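Local structure of amidase (Bacillus anthracis, 5EWQ) at residues A[237-242]-A[468-473]; A[254-259]-A[361-366]; A[352-357]-A[455-460]; A[448-453]-A[483-488]. The protein probably hydrolyses carboxamides to the carboxylic acid and ammonia. All blocks are in the same frame, centred on the assembly; numbering follows the deposited sequence.

Contact 1 of 4, residues A[237-242]-A[468-473]; sequences SVVGLR and AVPAGY
Gly240 and Ala468 face each other as an antiparallel hydrogen-bonded pair. Ala468 N reaches Gly240 O at 2.7 Å, nearly straight at 176°; the return bond, Gly240 N to Ala468 O, is longer at 3.2 Å. Ala468 O also receives a CA-H...O contact from Val239 CA at 3.2 Å. Further along, side chains replace the backbone ladder. Val239 CG2 meets Pro470 CD at 3.9 Å, the two side chains crossing at about a right angle, while Pro470 CG packs against the carbonyl of Ser237. Ser237 OG, anti to its own backbone N (chi1 -173°), extends past Pro470 CB and donates a hydrogen bond to Tyr473 OH at 3.0 Å. The phenol oxygen is held a second time, by Lys509 N. Between Pro470 and Tyr473 the strand carries a classic beta bulge, in which Ala471 and Gly472 both face Val480 of the next strand. Strand 263-267 continues the sheet beyond Val239, and helices 270-280 and 491-503 cover Val239. Pro470 has no N-H to extend the ladder, and its ring packs on Val239 and Ser237 instead; the hydroxyl pair Ser237-Tyr473 supplies the next polar tie between the two segments.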
loop_
_atom_site.group_PDB
_atom_site.type_symbol
_atom_site.label_atom_id
_atom_site.label_comp_id
_atom_site.label_asym_id
_atom_site.label_seq_id
_atom_site.Cartn_x
_atom_site.Cartn_y
_atom_site.Cartn_z
ATOM N N SER A 237 -9.870 -2.837 -5.990
ATOM C CA SER A 237 -10.284 -1.727 -6.847
ATOM C C SER A 237 -9.870 -0.352 -6.320
ATOM O O SER A 237 -10.703 0.545 -6.196
ATOM C CB SER A 237 -11.802 -1.763 -7.048
ATOM O OG SER A 237 -12.216 -0.804 -8.005
ATOM N N VAL A 238 -8.588 -0.192 -6.011
ATOM C CA VAL A 238 -8.056 1.106 -5.602
ATOM C C VAL A 238 -6.720 1.375 -6.287
ATOM O O VAL A 238 -6.142 0.485 -6.911
ATOM C CB VAL A 238 -7.870 1.203 -4.071
ATOM C CG1 VAL A 238 -9.217 1.243 -3.365
ATOM C CG2 VAL A 238 -7.023 0.053 -3.558
ATOM N N VAL A 239 -6.235 2.606 -6.165
ATOM C CA VAL A 239 -4.978 3.004 -6.788
ATOM C C VAL A 239 -3.796 2.740 -5.861
ATOM O O VAL A 239 -3.834 3.081 -4.681
ATOM C CB VAL A 239 -4.995 4.496 -7.183
ATOM C CG1 VAL A 239 -3.660 4.908 -7.787
ATOM C CG2 VAL A 239 -6.133 4.774 -8.153
ATOM N N GLY A 240 -2.749 2.124 -6.403
ATOM C CA GLY A 240 -1.547 1.841 -5.641
ATOM C C GLY A 240 -0.287 2.086 -6.448
ATOM O O GLY A 240 -0.193 1.679 -7.606
ATOM N N LEU A 241 0.688 2.752 -5.836
ATOM C CA LEU A 241 1.935 3.074 -6.521
ATOM C C LEU A 241 3.158 2.505 -5.813
ATOM O O LEU A 241 3.328 2.686 -4.609
ATOM C CB LEU A 241 2.098 4.590 -6.658
ATOM C CG LEU A 241 3.465 5.051 -7.174
ATOM C CD1 LEU A 241 3.521 5.025 -8.696
ATOM C CD2 LEU A 241 3.830 6.429 -6.641
ATOM N N ARG A 242 4.005 1.812 -6.568
ATOM C CA ARG A 242 5.330 1.444 -6.084
ATOM C C ARG A 242 6.349 2.419 -6.656
ATOM O O ARG A 242 6.547 2.467 -7.867
ATOM C CB ARG A 242 5.694 0.012 -6.477
ATOM C CG ARG A 242 7.148 -0.342 -6.186
ATOM C CD ARG A 242 7.561 -1.651 -6.840
ATOM N NE ARG A 242 8.992 -1.901 -6.697
ATOM C CZ ARG A 242 9.532 -2.621 -5.719
ATOM N NH1 ARG A 242 8.758 -3.172 -4.795
ATOM N NH2 ARG A 242 10.844 -2.794 -5.665
ATOM N N ALA A 468 -0.971 1.012 -10.051
ATOM C CA ALA A 468 -2.188 0.221 -10.198
ATOM C C ALA A 468 -3.422 1.111 -10.315
ATOM O O ALA A 468 -3.633 2.006 -9.498
ATOM C CB ALA A 468 -2.337 -0.734 -9.027
ATOM N N VAL A 469 -4.233 0.861 -11.338
ATOM C CA VAL A 469 -5.455 1.626 -11.572
ATOM C C VAL A 469 -6.626 0.675 -11.817
ATOM O O VAL A 469 -6.512 -0.249 -12.622
ATOM C CB VAL A 469 -5.303 2.585 -12.778
ATOM C CG1 VAL A 469 -6.598 3.342 -13.035
ATOM C CG2 VAL A 469 -4.154 3.557 -12.552
ATOM N N PRO A 470 -7.750 0.892 -11.109
ATOM C CA PRO A 470 -8.959 0.068 -11.246
ATOM C C PRO A 470 -9.397 -0.116 -12.699
ATOM O O PRO A 470 -9.739 0.859 -13.370
ATOM C CB PRO A 470 -10.007 0.860 -10.460
ATOM C CG PRO A 470 -9.219 1.579 -9.426
ATOM C CD PRO A 470 -7.908 1.929 -10.074
ATOM N N ALA A 471 -9.384 -1.358 -13.170
ATOM C CA ALA A 471 -9.699 -1.651 -14.564
ATOM C C ALA A 471 -11.115 -2.194 -14.733
ATOM O O ALA A 471 -11.576 -2.396 -15.856
ATOM C CB ALA A 471 -8.688 -2.634 -15.132
ATOM N N GLY A 472 -11.800 -2.433 -13.619
ATOM C CA GLY A 472 -13.171 -2.904 -13.667
ATOM C C GLY A 472 -13.432 -4.137 -12.827
ATOM O O GLY A 472 -12.726 -4.404 -11.855
ATOM N N TYR A 473 -14.460 -4.891 -13.206
ATOM C CA TYR A 473 -14.868 -6.076 -12.462
ATOM C C TYR A 473 -15.283 -7.189 -13.419
ATOM O O TYR A 473 -15.976 -6.941 -14.407
ATOM C CB TYR A 473 -16.020 -5.741 -11.508
ATOM C CG TYR A 473 -15.793 -4.486 -10.691
ATOM C CD1 TYR A 473 -15.131 -4.539 -9.470
ATOM C CD2 TYR A 473 -16.236 -3.250 -11.142
ATOM C CE1 TYR A 473 -14.920 -3.395 -8.722
ATOM C CE2 TYR A 473 -16.028 -2.102 -10.402
ATOM C CZ TYR A 473 -15.371 -2.180 -9.193
ATOM O OH TYR A 473 -15.162 -1.039 -8.452
#

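Contact 2 of 4, residues A[254-259]-A[361-366]; sequences IPLAET and QTLEYE
Thr259 and Glu366 carry the polar part of this contact, their side chains crossing at about a right angle. Thr259 OG1 sits close to both carboxylate oxygens, 2.8 Å from Glu366 OE1 and 2.9 Å from Glu366 OE2. The hydrogen bond is the one to OE1, met on its syn side and 23° out of the carboxylate plane. OE2 also takes a weak bond from the backbone, Thr259 N lying 3.3 Å from Glu366 OE2 with an angle of 123° at the hydrogen. In Glu366, chi1 (-151°) sets CG anti to the backbone N, and the extended chain beyond it carries the carboxylate to Thr259. The preceding amide, Glu258 N, is bonded instead to Asn370 OD1, one turn further along the same helix.

The apolar part centres on one methyl group. Leu363 CD2 sits 3.6 Å from Ala257 CB and 3.7 Å from Leu256 CG, with both methyls of Leu256 at 4.1 Å, and the two leucines cross obliquely. Ala257 CB also touches the polar group, lying 3.4 Å from Glu366 OE1, and thus joins the two regions. Thr259 CB and Thr362 CG2 add a looser contact.

Asp261 binds Leu256 N and Ala257 N through its two carboxylate oxygens, while Phe421 of helix 418-437 packs on both Thr259 and Glu366. Burial beside methyl groups, and the like charge of nearby Glu258, would probably raise the pKa of Glu366; the hydrogen bonds from Thr259 would favour the ionised form and work against that shift.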
loop_
_atom_site.group_PDB
_atom_site.type_symbol
_atom_site.label_atom_id
_atom_site.label_comp_id
_atom_site.label_asym_id
_atom_site.label_seq_id
_atom_site.Cartn_x
_atom_site.Cartn_y
_atom_site.Cartn_z
ATOM N N ILE A 254 9.608 -1.794 9.438
ATOM C CA ILE A 254 10.050 -3.168 9.648
ATOM C C ILE A 254 10.272 -3.855 8.305
ATOM O O ILE A 254 9.325 -4.078 7.549
ATOM C CB ILE A 254 9.038 -3.975 10.481
ATOM C CG1 ILE A 254 8.883 -3.356 11.870
ATOM C CG2 ILE A 254 9.476 -5.427 10.595
ATOM C CD1 ILE A 254 7.934 -4.113 12.771
ATOM N N PRO A 255 11.534 -4.191 8.007
ATOM C CA PRO A 255 11.941 -4.669 6.683
ATOM C C PRO A 255 11.536 -6.107 6.385
ATOM O O PRO A 255 11.024 -6.820 7.250
ATOM C CB PRO A 255 13.465 -4.548 6.731
ATOM C CG PRO A 255 13.794 -4.773 8.167
ATOM C CD PRO A 255 12.669 -4.146 8.947
ATOM N N LEU A 256 11.767 -6.513 5.141
ATOM C CA LEU A 256 11.612 -7.894 4.710
ATOM C C LEU A 256 12.829 -8.258 3.871
ATOM O O LEU A 256 13.501 -9.257 4.119
ATOM C CB LEU A 256 10.319 -8.078 3.912
ATOM C CG LEU A 256 10.159 -9.377 3.117
ATOM C CD1 LEU A 256 10.310 -10.585 4.020
ATOM C CD2 LEU A 256 8.814 -9.409 2.407
ATOM N N ALA A 257 13.101 -7.421 2.875
ATOM C CA ALA A 257 14.307 -7.525 2.065
ATOM C C ALA A 257 14.653 -6.148 1.516
ATOM O O ALA A 257 14.060 -5.695 0.536
ATOM C CB ALA A 257 14.119 -8.522 0.938
ATOM N N GLU A 258 15.617 -5.487 2.152
ATOM C CA GLU A 258 15.961 -4.101 1.835
ATOM C C GLU A 258 16.400 -3.911 0.384
ATOM O O GLU A 258 16.464 -2.785 -0.110
ATOM C CB GLU A 258 17.056 -3.605 2.782
ATOM C CG GLU A 258 16.628 -3.567 4.240
ATOM C CD GLU A 258 17.735 -3.105 5.165
ATOM O OE1 GLU A 258 17.497 -3.038 6.390
ATOM O OE2 GLU A 258 18.844 -2.809 4.670
ATOM N N THR A 259 16.700 -5.015 -0.292
ATOM C CA THR A 259 16.993 -4.987 -1.718
ATOM C C THR A 259 15.761 -4.545 -2.505
ATOM O O THR A 259 15.867 -3.789 -3.471
ATOM C CB THR A 259 17.455 -6.369 -2.226
ATOM O OG1 THR A 259 18.636 -6.772 -1.522
ATOM C CG2 THR A 259 17.752 -6.324 -3.718
ATOM N N GLN A 361 15.392 -16.629 -3.051
ATOM C CA GLN A 361 16.700 -16.719 -2.407
ATOM C C GLN A 361 17.155 -15.360 -1.887
ATOM O O GLN A 361 17.854 -15.272 -0.877
ATOM C CB GLN A 361 17.741 -17.287 -3.374
ATOM C CG GLN A 361 17.518 -18.743 -3.746
ATOM C CD GLN A 361 18.609 -19.286 -4.650
ATOM O OE1 GLN A 361 19.474 -18.541 -5.113
ATOM N NE2 GLN A 361 18.574 -20.589 -4.903
ATOM N N THR A 362 16.753 -14.304 -2.587
ATOM C CA THR A 362 17.043 -12.940 -2.162
ATOM C C THR A 362 16.355 -12.650 -0.831
ATOM O O THR A 362 16.879 -11.918 0.008
ATOM C CB THR A 362 16.589 -11.913 -3.220
ATOM O OG1 THR A 362 17.165 -12.243 -4.490
ATOM C CG2 THR A 362 17.010 -10.505 -2.826
ATOM N N LEU A 363 15.181 -13.243 -0.646
ATOM C CA LEU A 363 14.400 -13.064 0.574
ATOM C C LEU A 363 14.894 -13.958 1.708
ATOM O O LEU A 363 14.980 -13.524 2.856
ATOM C CB LEU A 363 12.922 -13.348 0.302
ATOM C CG LEU A 363 12.170 -12.348 -0.579
ATOM C CD1 LEU A 363 10.944 -12.996 -1.194
ATOM C CD2 LEU A 363 11.770 -11.137 0.236
ATOM N N GLU A 364 15.215 -15.207 1.377
ATOM C CA GLU A 364 15.601 -16.201 2.374
ATOM C C GLU A 364 16.835 -15.787 3.171
ATOM O O GLU A 364 16.899 -15.998 4.382
ATOM C CB GLU A 364 15.847 -17.555 1.702
ATOM C CG GLU A 364 16.332 -18.642 2.649
ATOM C CD GLU A 364 16.449 -19.995 1.973
ATOM O OE1 GLU A 364 17.388 -20.748 2.306
ATOM O OE2 GLU A 364 15.596 -20.308 1.114
ATOM N N TYR A 365 17.808 -15.194 2.492
ATOM C CA TYR A 365 19.036 -14.768 3.151
ATOM C C TYR A 365 18.869 -13.433 3.869
ATOM O O TYR A 365 19.300 -13.274 5.012
ATOM C CB TYR A 365 20.180 -14.666 2.138
ATOM C CG TYR A 365 21.423 -14.004 2.692
ATOM C CD1 TYR A 365 22.354 -14.732 3.423
ATOM C CD2 TYR A 365 21.666 -12.650 2.487
ATOM C CE1 TYR A 365 23.489 -14.130 3.934
ATOM C CE2 TYR A 365 22.796 -12.042 2.994
ATOM C CZ TYR A 365 23.704 -12.786 3.716
ATOM O OH TYR A 365 24.832 -12.180 4.222
ATOM N N GLU A 366 18.241 -12.478 3.193
ATOM C CA GLU A 366 18.231 -11.094 3.655
ATOM C C GLU A 366 17.242 -10.834 4.791
ATOM O O GLU A 366 17.435 -9.909 5.579
ATOM C CB GLU A 366 17.928 -10.159 2.482
ATOM C CG GLU A 366 18.541 -8.777 2.618
ATOM C CD GLU A 366 18.299 -7.911 1.399
ATOM O OE1 GLU A 366 17.536 -8.337 0.508
ATOM O OE2 GLU A 366 18.875 -6.805 1.331
#

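Contact 3 of 4, residues A[352-357]-A[455-460]; sequences LNNGGV and EVLLSA
Asn354 OD1 lies against the branched end of Leu458, with CG 3.3 Å away. This is a contact of an amide oxygen with hydrocarbon, not a hydrogen bond, and the two side chains cross at a slant. The other polar neighbour is Glu455, whose OE1 lies 3.9 Å from both OD1 and ND2 of Asn354, with no hydrogen bond between them; amide and carboxylate planes are turned 29° apart.

Leu458 does most of the apolar work. Its CG is anti to the carbonyl carbon (chi1 -56°), and the two methyls beyond reach different partners: CD1 meets Leu352 CD2 at 3.7 Å, the side chains sliding past each other in opposite directions, whereas CD2 meets Val357 CG2 at 3.6 Å with the side chains at about a right angle. Val357 uses its other methyl, CG1, against Leu457 CG at 3.9 Å. Leu352 and Val357 thus meet different methyls of Leu458, and Asn354, between them in sequence, touches it as well.

Helix 418-437 backs the same leucine through Glu435 and Leu436, and Asn431 ND2 of that helix binds Gly355 O. The arrangement belongs to a strand-to-helix connection at the sheet margin: the loop leading from outermost strand 345-347 to helix 360-377 packs on the first turn of helix 457-462.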
loop_
_atom_site.group_PDB
_atom_site.type_symbol
_atom_site.label_atom_id
_atom_site.label_comp_id
_atom_site.label_asym_id
_atom_site.label_seq_id
_atom_site.Cartn_x
_atom_site.Cartn_y
_atom_site.Cartn_z
ATOM N N LEU A 352 6.921 -10.773 -21.340
ATOM C CA LEU A 352 8.188 -10.601 -20.641
ATOM C C LEU A 352 8.791 -11.948 -20.264
ATOM O O LEU A 352 8.068 -12.899 -19.963
ATOM C CB LEU A 352 7.996 -9.738 -19.391
ATOM C CG LEU A 352 8.288 -8.240 -19.501
ATOM C CD1 LEU A 352 7.751 -7.664 -20.798
ATOM C CD2 LEU A 352 7.699 -7.498 -18.310
ATOM N N ASN A 353 10.118 -12.025 -20.284
ATOM C CA ASN A 353 10.817 -13.258 -19.946
ATOM C C ASN A 353 11.448 -13.197 -18.560
ATOM O O ASN A 353 12.345 -12.393 -18.309
ATOM C CB ASN A 353 11.889 -13.565 -20.993
ATOM C CG ASN A 353 12.660 -14.833 -20.683
ATOM O OD1 ASN A 353 13.704 -14.794 -20.031
ATOM N ND2 ASN A 353 12.148 -15.966 -21.150
ATOM N N ASN A 354 10.972 -14.055 -17.662
ATOM C CA ASN A 354 11.494 -14.111 -16.303
ATOM C C ASN A 354 12.632 -15.117 -16.178
ATOM O O ASN A 354 12.456 -16.200 -15.620
ATOM C CB ASN A 354 10.377 -14.460 -15.317
ATOM C CG ASN A 354 9.221 -13.480 -15.371
ATOM O OD1 ASN A 354 9.405 -12.302 -15.670
ATOM N ND2 ASN A 354 8.020 -13.966 -15.082
ATOM N N GLY A 355 13.796 -14.755 -16.704
ATOM C CA GLY A 355 14.953 -15.630 -16.665
ATOM C C GLY A 355 16.109 -15.039 -15.884
ATOM O O GLY A 355 16.508 -13.898 -16.115
ATOM N N GLY A 356 16.645 -15.817 -14.949
ATOM C CA GLY A 356 17.784 -15.389 -14.157
ATOM C C GLY A 356 17.438 -14.347 -13.111
ATOM O O GLY A 356 18.316 -13.849 -12.407
ATOM N N VAL A 357 16.155 -14.016 -13.008
ATOM C CA VAL A 357 15.693 -13.037 -12.032
ATOM C C VAL A 357 15.137 -13.738 -10.797
ATOM O O VAL A 357 13.983 -14.168 -10.778
ATOM C CB VAL A 357 14.617 -12.109 -12.629
ATOM C CG1 VAL A 357 14.219 -11.040 -11.623
ATOM C CG2 VAL A 357 15.125 -11.474 -13.914
ATOM N N GLU A 455 2.924 -9.630 -13.810
ATOM C CA GLU A 455 4.299 -9.296 -14.178
ATOM C C GLU A 455 4.895 -8.234 -13.258
ATOM O O GLU A 455 5.096 -7.091 -13.668
ATOM C CB GLU A 455 4.362 -8.814 -15.630
ATOM C CG GLU A 455 3.807 -9.799 -16.648
ATOM C CD GLU A 455 4.608 -11.084 -16.722
ATOM O OE1 GLU A 455 5.833 -11.039 -16.481
ATOM O OE2 GLU A 455 4.011 -12.141 -17.017
ATOM N N VAL A 456 5.189 -8.615 -12.019
ATOM C CA VAL A 456 5.732 -7.677 -11.041
ATOM C C VAL A 456 7.188 -7.995 -10.710
ATOM O O VAL A 456 7.944 -7.118 -10.289
ATOM C CB VAL A 456 4.903 -7.685 -9.740
ATOM C CG1 VAL A 456 5.298 -6.520 -8.846
ATOM C CG2 VAL A 456 3.428 -7.616 -10.063
ATOM N N LEU A 457 7.572 -9.251 -10.916
ATOM C CA LEU A 457 8.909 -9.734 -10.573
ATOM C C LEU A 457 10.031 -8.881 -11.160
ATOM O O LEU A 457 10.992 -8.546 -10.468
ATOM C CB LEU A 457 9.078 -11.183 -11.036
ATOM C CG LEU A 457 10.468 -11.799 -10.859
ATOM C CD1 LEU A 457 10.887 -11.770 -9.399
ATOM C CD2 LEU A 457 10.503 -13.220 -11.404
ATOM N N LEU A 458 9.901 -8.523 -12.432
ATOM C CA LEU A 458 10.953 -7.791 -13.129
ATOM C C LEU A 458 11.029 -6.329 -12.701
ATOM O O LEU A 458 12.111 -5.814 -12.417
ATOM C CB LEU A 458 10.743 -7.879 -14.641
ATOM C CG LEU A 458 10.652 -9.293 -15.218
ATOM C CD1 LEU A 458 10.526 -9.251 -16.731
ATOM C CD2 LEU A 458 11.856 -10.121 -14.803
ATOM N N SER A 459 9.879 -5.663 -12.656
ATOM C CA SER A 459 9.831 -4.239 -12.338
ATOM C C SER A 459 10.219 -3.953 -10.889
ATOM O O SER A 459 10.707 -2.867 -10.573
ATOM C CB SER A 459 8.436 -3.678 -12.627
ATOM O OG SER A 459 7.440 -4.380 -11.902
ATOM N N ALA A 460 10.001 -4.928 -10.013
ATOM C CA ALA A 460 10.330 -4.770 -8.600
ATOM C C ALA A 460 11.836 -4.869 -8.373
ATOM O O ALA A 460 12.413 -4.075 -7.629
ATOM C CB ALA A 460 9.599 -5.812 -7.766
#

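Contact 4 of 4, residues A[448-453]-A[483-488]; sequences LVMINN and VFVGKQ
Val449 and Phe484 make the compact face of this strand pair. Their side chains lie side by side and point the same way, Val449 CG2 resting over one face of the phenyl ring as a CH-pi contact, 3.8 Å from the centroid and 19° off the normal. Phe484 in turn meets Tyr501 of helix 491-503 edge-to-face, with Leu494 and Ile497 alongside, so this face of the sheet is covered by that helix.

On the opposite face selenomethionine Met450 reaches over Val483 and Val485 with its terminal methyl. Its CG stands between the backbone N and the carbonyl carbon (chi1 88°), and the chain bends at its end to lay CE 3.5 Å from Val485 CG2 and 3.7 Å from Val483 CG1. The backbones are joined on both sides of the Val449-Phe484 pair. Leu448 N binds Val485 O at 2.9 Å, and its reciprocal bond is modelled too short to be read literally; Met450 N to Val483 O is 2.8 Å, and Val483 N to Met450 O is 3.0 Å.

The looser side is the partly exposed end at Asn452, which covers little of the partner segment. Its CB bond points away, its O touches Val483 CG2, and both OD1 and the backbone bind Gly481 of the same strand as Val483.

Strand 479-485 lies here between strands 447-451 and 466-473, which run parallel to each other and are linked through helix 457-462: a beta-alpha-beta crossover with an antiparallel strand inserted, within the mixed central sheet of the amidase fold.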
loop_
_atom_site.group_PDB
_atom_site.type_symbol
_atom_site.label_atom_id
_atom_site.label_comp_id
_atom_site.label_asym_id
_atom_site.label_seq_id
_atom_site.Cartn_x
_atom_site.Cartn_y
_atom_site.Cartn_z
ATOM N N LEU A 448 4.269 0.199 -19.632
ATOM C CA LEU A 448 3.761 -1.153 -19.839
ATOM C C LEU A 448 2.602 -1.434 -18.888
ATOM O O LEU A 448 2.711 -1.198 -17.686
ATOM C CB LEU A 448 4.873 -2.186 -19.633
ATOM C CG LEU A 448 5.585 -2.749 -20.866
ATOM C CD1 LEU A 448 6.053 -1.642 -21.793
ATOM C CD2 LEU A 448 6.760 -3.618 -20.441
ATOM N N VAL A 449 1.496 -1.938 -19.425
ATOM C CA VAL A 449 0.320 -2.218 -18.607
ATOM C C VAL A 449 0.101 -3.725 -18.448
ATOM O O VAL A 449 0.337 -4.503 -19.373
ATOM C CB VAL A 449 -0.950 -1.557 -19.203
ATOM C CG1 VAL A 449 -1.301 -2.167 -20.554
ATOM C CG2 VAL A 449 -2.123 -1.664 -18.237
HETATM N N MSE A 450 -0.333 -4.132 -17.259
HETATM C CA MSE A 450 -0.570 -5.540 -16.967
HETATM C C MSE A 450 -1.915 -5.732 -16.275
HETATM O O MSE A 450 -2.522 -4.770 -15.804
HETATM C CB MSE A 450 0.548 -6.102 -16.089
HETATM C CG MSE A 450 0.301 -5.920 -14.599
HETATM SE SE MSE A 450 1.826 -6.405 -13.490
HETATM C CE MSE A 450 2.872 -4.780 -13.717
ATOM N N ILE A 451 -2.375 -6.977 -16.218
ATOM C CA ILE A 451 -3.576 -7.312 -15.463
ATOM C C ILE A 451 -3.190 -7.859 -14.092
ATOM O O ILE A 451 -2.473 -8.854 -13.996
ATOM C CB ILE A 451 -4.448 -8.344 -16.201
ATOM C CG1 ILE A 451 -4.960 -7.763 -17.520
ATOM C CG2 ILE A 451 -5.613 -8.779 -15.328
ATOM C CD1 ILE A 451 -5.890 -8.687 -18.273
ATOM N N ASN A 452 -3.670 -7.197 -13.041
ATOM C CA ASN A 452 -3.341 -7.555 -11.662
ATOM C C ASN A 452 -1.833 -7.589 -11.417
ATOM O O ASN A 452 -1.124 -6.641 -11.749
ATOM C CB ASN A 452 -3.966 -8.902 -11.293
ATOM C CG ASN A 452 -5.481 -8.877 -11.351
ATOM O OD1 ASN A 452 -6.101 -7.824 -11.205
ATOM N ND2 ASN A 452 -6.085 -10.040 -11.565
ATOM N N ASN A 453 -1.346 -8.684 -10.842
ATOM C CA ASN A 453 0.067 -8.787 -10.489
ATOM C C ASN A 453 0.799 -9.899 -11.238
ATOM O O ASN A 453 1.641 -10.594 -10.666
ATOM C CB ASN A 453 0.216 -9.000 -8.981
ATOM C CG ASN A 453 -0.401 -10.302 -8.511
ATOM O OD1 ASN A 453 -1.379 -10.783 -9.087
ATOM N ND2 ASN A 453 0.171 -10.884 -7.464
ATOM N N VAL A 483 -2.232 -2.537 -13.801
ATOM C CA VAL A 483 -1.007 -2.003 -13.216
ATOM C C VAL A 483 -0.019 -1.569 -14.292
ATOM O O VAL A 483 0.361 -2.358 -15.157
ATOM C CB VAL A 483 -0.332 -3.032 -12.292
ATOM C CG1 VAL A 483 0.921 -2.439 -11.668
ATOM C CG2 VAL A 483 -1.302 -3.490 -11.217
ATOM N N PHE A 484 0.395 -0.307 -14.228
ATOM C CA PHE A 484 1.288 0.265 -15.230
ATOM C C PHE A 484 2.745 0.256 -14.776
ATOM O O PHE A 484 3.054 0.638 -13.648
ATOM C CB PHE A 484 0.864 1.697 -15.565
ATOM C CG PHE A 484 -0.478 1.793 -16.232
ATOM C CD1 PHE A 484 -1.640 1.835 -15.479
ATOM C CD2 PHE A 484 -0.578 1.851 -17.613
ATOM C CE1 PHE A 484 -2.876 1.925 -16.091
ATOM C CE2 PHE A 484 -1.811 1.941 -18.230
ATOM C CZ PHE A 484 -2.962 1.978 -17.467
ATOM N N VAL A 485 3.636 -0.179 -15.662
ATOM C CA VAL A 485 5.069 -0.126 -15.397
ATOM C C VAL A 485 5.695 1.073 -16.097
ATOM O O VAL A 485 5.689 1.160 -17.325
ATOM C CB VAL A 485 5.790 -1.406 -15.859
ATOM C CG1 VAL A 485 7.298 -1.230 -15.762
ATOM C CG2 VAL A 485 5.337 -2.593 -15.037
ATOM N N GLY A 486 6.235 1.998 -15.311
ATOM C CA GLY A 486 6.877 3.177 -15.860
ATOM C C GLY A 486 8.382 3.024 -15.928
ATOM O O GLY A 486 8.936 2.040 -15.439
ATOM N N LYS A 487 9.046 3.998 -16.541
ATOM C CA LYS A 487 10.499 3.982 -16.644
ATOM C C LYS A 487 11.135 4.514 -15.363
ATOM O O LYS A 487 10.465 5.153 -14.552
ATOM C CB LYS A 487 10.959 4.794 -17.857
ATOM C CG LYS A 487 10.309 6.161 -17.977
ATOM C CD LYS A 487 9.934 6.462 -19.422
ATOM C CE LYS A 487 11.130 6.330 -20.350
ATOM N NZ LYS A 487 10.758 6.565 -21.772
ATOM N N GLN A 488 12.426 4.241 -15.193
ATOM C CA GLN A 488 13.152 4.580 -13.969
ATOM C C GLN A 488 13.022 6.051 -13.590
ATOM O O GLN A 488 13.221 6.936 -14.425
ATOM C CB GLN A 488 14.631 4.215 -14.115
#

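In the fold
Contacts 1 and 4 share one sheet: their strands 466-473 and 479-485 are neighbours, the contact centres lie about 11 Å apart, and Ala468 CB touches Val483 CG2 at 3.7 Å. Contact 3 packs beside contact 4, about 12 Å away between centres, through Val456 and Ser459 against Met450 and Val485, and meets contact 1 where Arg242 NH2 approaches Ala460 O at 2.8 Å. Contact 2 stands apart, about 26 Å from contact 1 and 17 Å from contact 3 between centres; its segment 361-366 adjoins segment 352-357 in sequence, but contacts 2 and 3 do not otherwise touch. Enzymes of this family generally use a Ser-cisSer-Lys triad, and nothing places these four contacts in it.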